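Local atomic coordinates of putative metal resistance protein (Proteus mirabilis, PDB entry 6C29), a protein that probably acts as a membrane protein-disulfide reductase, whose N-terminal periplasmic part, a tandem of immunoglobulin-fold domains, primes the trimeric disulfide isomerase ScsC. Residues Ala16-Ala22 and Tyr123-Leu129. Sequence-based numbering, arbitrary orientation.
Sequences AQVRATA and YSLNLDL
Val18 lies over one face of the Tyr123 ring: its CG1 sits 4.2 Å from the ring centroid and only 4° off the normal, a CH-pi contact, while Val18 CG2 comes within 3.6 Å of Tyr123 CD2. The tyrosine (chi1 m, chi2 84°) reaches back toward the start of the other strand, so that its OH meets Ala16 CB at 3.7 Å. One water ties this end together, donating to Ala16 O and accepting from Tyr123 OH, both at 2.7 Å. Residues 16-22 and 123-128 are extended strands running in the same general direction at 25°, with axes 7.8 Å apart at closest approach; at Leu129 the chain leaves the strand (phi/psi -79/1), its CA-to-CB bond points sideways, and its CD2 still reaches Ala22 CB at 3.8 Å. This is packing between sheets, in the manner of a beta sandwich, and side chains rather than backbone pairing hold it. In the alternation of each strand, Ala16, Val18, Ala20 and Ala22 face Tyr123, Leu125 and Leu127, whereas Gln17, Arg19 and Thr21 turn away. CA atoms lie nearest for Val18 with Tyr123 (7.9 Å), Ala20 with Leu125 (6.9 Å) and Ala22 with Leu129 (7.1 Å). The leucines, all m,t, fill the gap opposite the small alanines: Leu125 CD2 is 4.4 Å from Ala20 CB, Leu127 CD2 is 3.6 Å from Ala20 O, and Ala22 CB meets Leu127 CD1 at 4.0 Å. In this DsbD N-terminal-like immunoglobulin-fold domain, strands 16-24 and 118-128 belong to the two facing sheets; 16-24 is backbone-bonded to strand 30-38 on one side and, through Val18, to Leu8 of strand 8-10, while 118-128 pairs with 104-114.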
ATOM      1  N   ALA A  16      10.740 -12.494   9.179  1.00 14.51           N
ATOM      2  CA  ALA A  16       9.363 -12.036   9.262  1.00 13.40           C
ATOM      3  C   ALA A  16       8.539 -12.916  10.161  1.00 13.30           C
ATOM      4  O   ALA A  16       8.753 -14.117  10.259  1.00 15.78           O
ATOM      5  CB  ALA A  16       8.725 -11.966   7.889  1.00 14.15           C
ATOM      6  N   GLN A  17       7.565 -12.307  10.818  1.00 11.20           N
ATOM      7  CA  GLN A  17       6.526 -13.030  11.509  1.00 12.72           C
ATOM      8  C   GLN A  17       5.207 -12.379  11.087  1.00 11.51           C
ATOM      9  O   GLN A  17       5.164 -11.153  10.939  1.00 10.19           O
ATOM     10  CB  GLN A  17       6.644 -12.909  13.016  1.00 20.83           C
ATOM     11  CG  GLN A  17       7.927 -13.130  13.709  1.00 36.46           C
ATOM     12  CD  GLN A  17       7.676 -12.941  15.191  1.00 40.35           C
ATOM     13  OE1 GLN A  17       8.134 -11.971  15.787  1.00 44.07           O
ATOM     14  NE2 GLN A  17       6.868 -13.812  15.766  1.00 35.89           N
ATOM     15  N   VAL A  18       4.146 -13.178  10.947  1.00 11.74           N
ATOM     16  CA  VAL A  18       2.848 -12.620  10.584  0.58 11.99           C
ATOM     17  C   VAL A  18       1.748 -13.172  11.453  1.00 11.91           C
ATOM     18  O   VAL A  18       1.836 -14.257  12.000  1.00 11.08           O
ATOM     19  CB  VAL A  18       2.479 -12.862   9.083  0.58 11.99           C
ATOM     20  CG1 VAL A  18       3.649 -12.442   8.138  0.58 11.60           C
ATOM     21  CG2 VAL A  18       2.076 -14.291   8.839  0.58 12.75           C
ATOM     22  N   ARG A  19       0.706 -12.374  11.624  1.00  9.49           N
ATOM     23  CA  ARG A  19      -0.437 -12.755  12.438  1.00  9.64           C
ATOM     24  C   ARG A  19      -1.687 -12.199  11.812  1.00 11.17           C
ATOM     25  O   ARG A  19      -1.693 -11.037  11.443  1.00 10.47           O
ATOM     26  CB  ARG A  19      -0.300 -12.210  13.859  1.00 10.77           C
ATOM     27  CG  ARG A  19      -1.546 -12.453  14.750  1.00 14.90           C
ATOM     28  CD  ARG A  19      -1.285 -11.973  16.193  1.00 17.13           C
ATOM     29  NE  ARG A  19      -2.445 -12.095  17.087  1.00 21.24           N
ATOM     30  CZ  ARG A  19      -3.030 -11.081  17.734  1.00 26.39           C
ATOM     31  NH1 ARG A  19      -2.622  -9.821  17.574  1.00 29.15           N
ATOM     32  NH2 ARG A  19      -4.047 -11.332  18.557  1.00 23.74           N
ATOM     33  N   ALA A  20      -2.742 -13.008  11.714  1.00  9.89           N
ATOM     34  CA  ALA A  20      -4.028 -12.538  11.260  1.00 11.09           C
ATOM     35  C   ALA A  20      -5.089 -12.769  12.317  1.00 12.72           C
ATOM     36  O   ALA A  20      -5.096 -13.813  12.984  1.00 12.20           O
ATOM     37  CB  ALA A  20      -4.423 -13.203   9.976  1.00 12.92           C
ATOM     38  N   THR A  21      -5.963 -11.786  12.469  1.00 13.68           N
ATOM     39  CA  THR A  21      -7.106 -11.858  13.366  1.00 14.77           C
ATOM     40  C   THR A  21      -8.331 -11.378  12.605  1.00 15.02           C
ATOM     41  O   THR A  21      -8.196 -10.675  11.609  1.00 13.92           O
ATOM     42  CB  THR A  21      -6.913 -11.005  14.602  1.00 16.14           C
ATOM     43  OG1 THR A  21      -6.599  -9.661  14.216  1.00 16.92           O
ATOM     44  CG2 THR A  21      -5.805 -11.591  15.472  1.00 15.29           C
ATOM     45  N   ALA A  22      -9.510 -11.786  13.029  1.00 14.42           N
ATOM     46  CA  ALA A  22     -10.691 -11.471  12.259  1.00 14.84           C
ATOM     47  C   ALA A  22     -11.956 -11.447  13.078  1.00 16.01           C
ATOM     48  O   ALA A  22     -12.026 -12.032  14.146  1.00 17.16           O
ATOM     49  CB  ALA A  22     -10.843 -12.473  11.118  1.00 18.11           C
ATOM     50  N   TYR A 123       2.542 -17.970   3.702  1.00 12.99           N
ATOM     51  CA  TYR A 123       2.030 -18.201   5.051  1.00 13.86           C
ATOM     52  C   TYR A 123       0.590 -18.673   4.964  1.00 14.30           C
ATOM     53  O   TYR A 123      -0.228 -18.020   4.328  1.00 15.12           O
ATOM     54  CB  TYR A 123       2.116 -16.917   5.897  1.00 13.10           C
ATOM     55  CG  TYR A 123       3.520 -16.466   6.169  1.00 12.20           C
ATOM     56  CD1 TYR A 123       4.216 -15.697   5.264  1.00 11.71           C
ATOM     57  CD2 TYR A 123       4.164 -16.798   7.348  1.00 11.82           C
ATOM     58  CE1 TYR A 123       5.516 -15.300   5.501  1.00 12.35           C
ATOM     59  CE2 TYR A 123       5.452 -16.410   7.584  1.00 12.26           C
ATOM     60  CZ  TYR A 123       6.125 -15.644   6.673  1.00 12.99           C
ATOM     61  OH  TYR A 123       7.423 -15.244   6.880  1.00 15.75           O
ATOM     62  N   SER A 124       0.261 -19.786   5.606  1.00 13.34           N
ATOM     63  CA  SER A 124      -1.103 -20.288   5.590  0.74 12.83           C
ATOM     64  C   SER A 124      -1.870 -19.690   6.749  1.00 14.46           C
ATOM     65  O   SER A 124      -1.487 -19.867   7.917  1.00 17.66           O
ATOM     66  CB  SER A 124      -1.116 -21.808   5.669  0.74 16.62           C
ATOM     67  OG  SER A 124      -0.551 -22.356   4.503  0.74 21.37           O
ATOM     68  N   LEU A 125      -2.925 -18.950   6.412  1.00 14.51           N
ATOM     69  CA  LEU A 125      -3.769 -18.259   7.386  1.00 14.90           C
ATOM     70  C   LEU A 125      -5.054 -19.061   7.549  1.00 15.64           C
ATOM     71  O   LEU A 125      -5.822 -19.174   6.631  1.00 16.50           O
ATOM     72  CB  LEU A 125      -4.069 -16.833   6.905  1.00 14.43           C
ATOM     73  CG  LEU A 125      -2.855 -16.036   6.476  1.00 15.87           C
ATOM     74  CD1 LEU A 125      -3.347 -14.681   5.953  1.00 17.84           C
ATOM     75  CD2 LEU A 125      -1.872 -15.892   7.646  1.00 14.53           C
ATOM     76  N   ASN A 126      -5.276 -19.604   8.734  1.00 14.79           N
ATOM     77  CA  ASN A 126      -6.469 -20.362   9.035  1.00 17.01           C
ATOM     78  C   ASN A 126      -7.215 -19.675  10.167  1.00 18.33           C
ATOM     79  O   ASN A 126      -6.705 -19.541  11.277  1.00 21.38           O
ATOM     80  CB  ASN A 126      -6.069 -21.804   9.389  1.00 20.13           C
ATOM     81  CG  ASN A 126      -5.294 -22.471   8.258  1.00 28.08           C
ATOM     82  OD1 ASN A 126      -5.750 -22.515   7.112  1.00 27.41           O
ATOM     83  ND2 ASN A 126      -4.104 -22.967   8.571  1.00 30.72           N
ATOM     84  N   LEU A 127      -8.419 -19.211   9.863  1.00 18.61           N
ATOM     85  CA  LEU A 127      -9.237 -18.429  10.808  1.00 18.86           C
ATOM     86  C   LEU A 127     -10.572 -19.115  11.064  1.00 20.62           C
ATOM     87  O   LEU A 127     -11.298 -19.456  10.130  1.00 19.54           O
ATOM     88  CB  LEU A 127      -9.481 -17.019  10.269  1.00 18.81           C
ATOM     89  CG  LEU A 127      -8.238 -16.138  10.086  1.00 22.16           C
ATOM     90  CD1 LEU A 127      -8.498 -15.034   9.077  1.00 23.94           C
ATOM     91  CD2 LEU A 127      -7.867 -15.570  11.421  1.00 25.80           C
ATOM     92  N   ASP A 128     -10.894 -19.305  12.349  1.00 21.64           N
ATOM     93  CA  ASP A 128     -12.176 -19.874  12.752  1.00 23.71           C
ATOM     94  C   ASP A 128     -13.100 -18.742  13.167  1.00 22.47           C
ATOM     95  O   ASP A 128     -12.969 -18.192  14.250  1.00 22.74           O
ATOM     96  CB  ASP A 128     -11.981 -20.885  13.884  1.00 31.18           C
ATOM     97  CG  ASP A 128     -13.291 -21.583  14.299  1.00 40.17           C
ATOM     98  OD1 ASP A 128     -14.379 -21.208  13.807  1.00 34.47           O
ATOM     99  OD2 ASP A 128     -13.225 -22.517  15.136  1.00 47.49           O
ATOM    100  N   LEU A 129     -14.020 -18.378  12.280  1.00 21.65           N
ATOM    101  CA  LEU A 129     -14.842 -17.199  12.495  1.00 20.74           C
ATOM    102  C   LEU A 129     -15.995 -17.445  13.478  1.00 22.45           C
ATOM    103  O   LEU A 129     -16.739 -16.518  13.799  1.00 26.92           O
ATOM    104  CB  LEU A 129     -15.385 -16.704  11.157  1.00 21.21           C
ATOM    105  CG  LEU A 129     -14.330 -16.342  10.108  1.00 22.64           C
ATOM    106  CD1 LEU A 129     -14.942 -15.923   8.786  1.00 23.26           C
ATOM    107  CD2 LEU A 129     -13.466 -15.233  10.628  1.00 24.51           C
TER
HETATM  108  O   HOH W   1       8.894 -16.394   8.804  1.00 14.74           O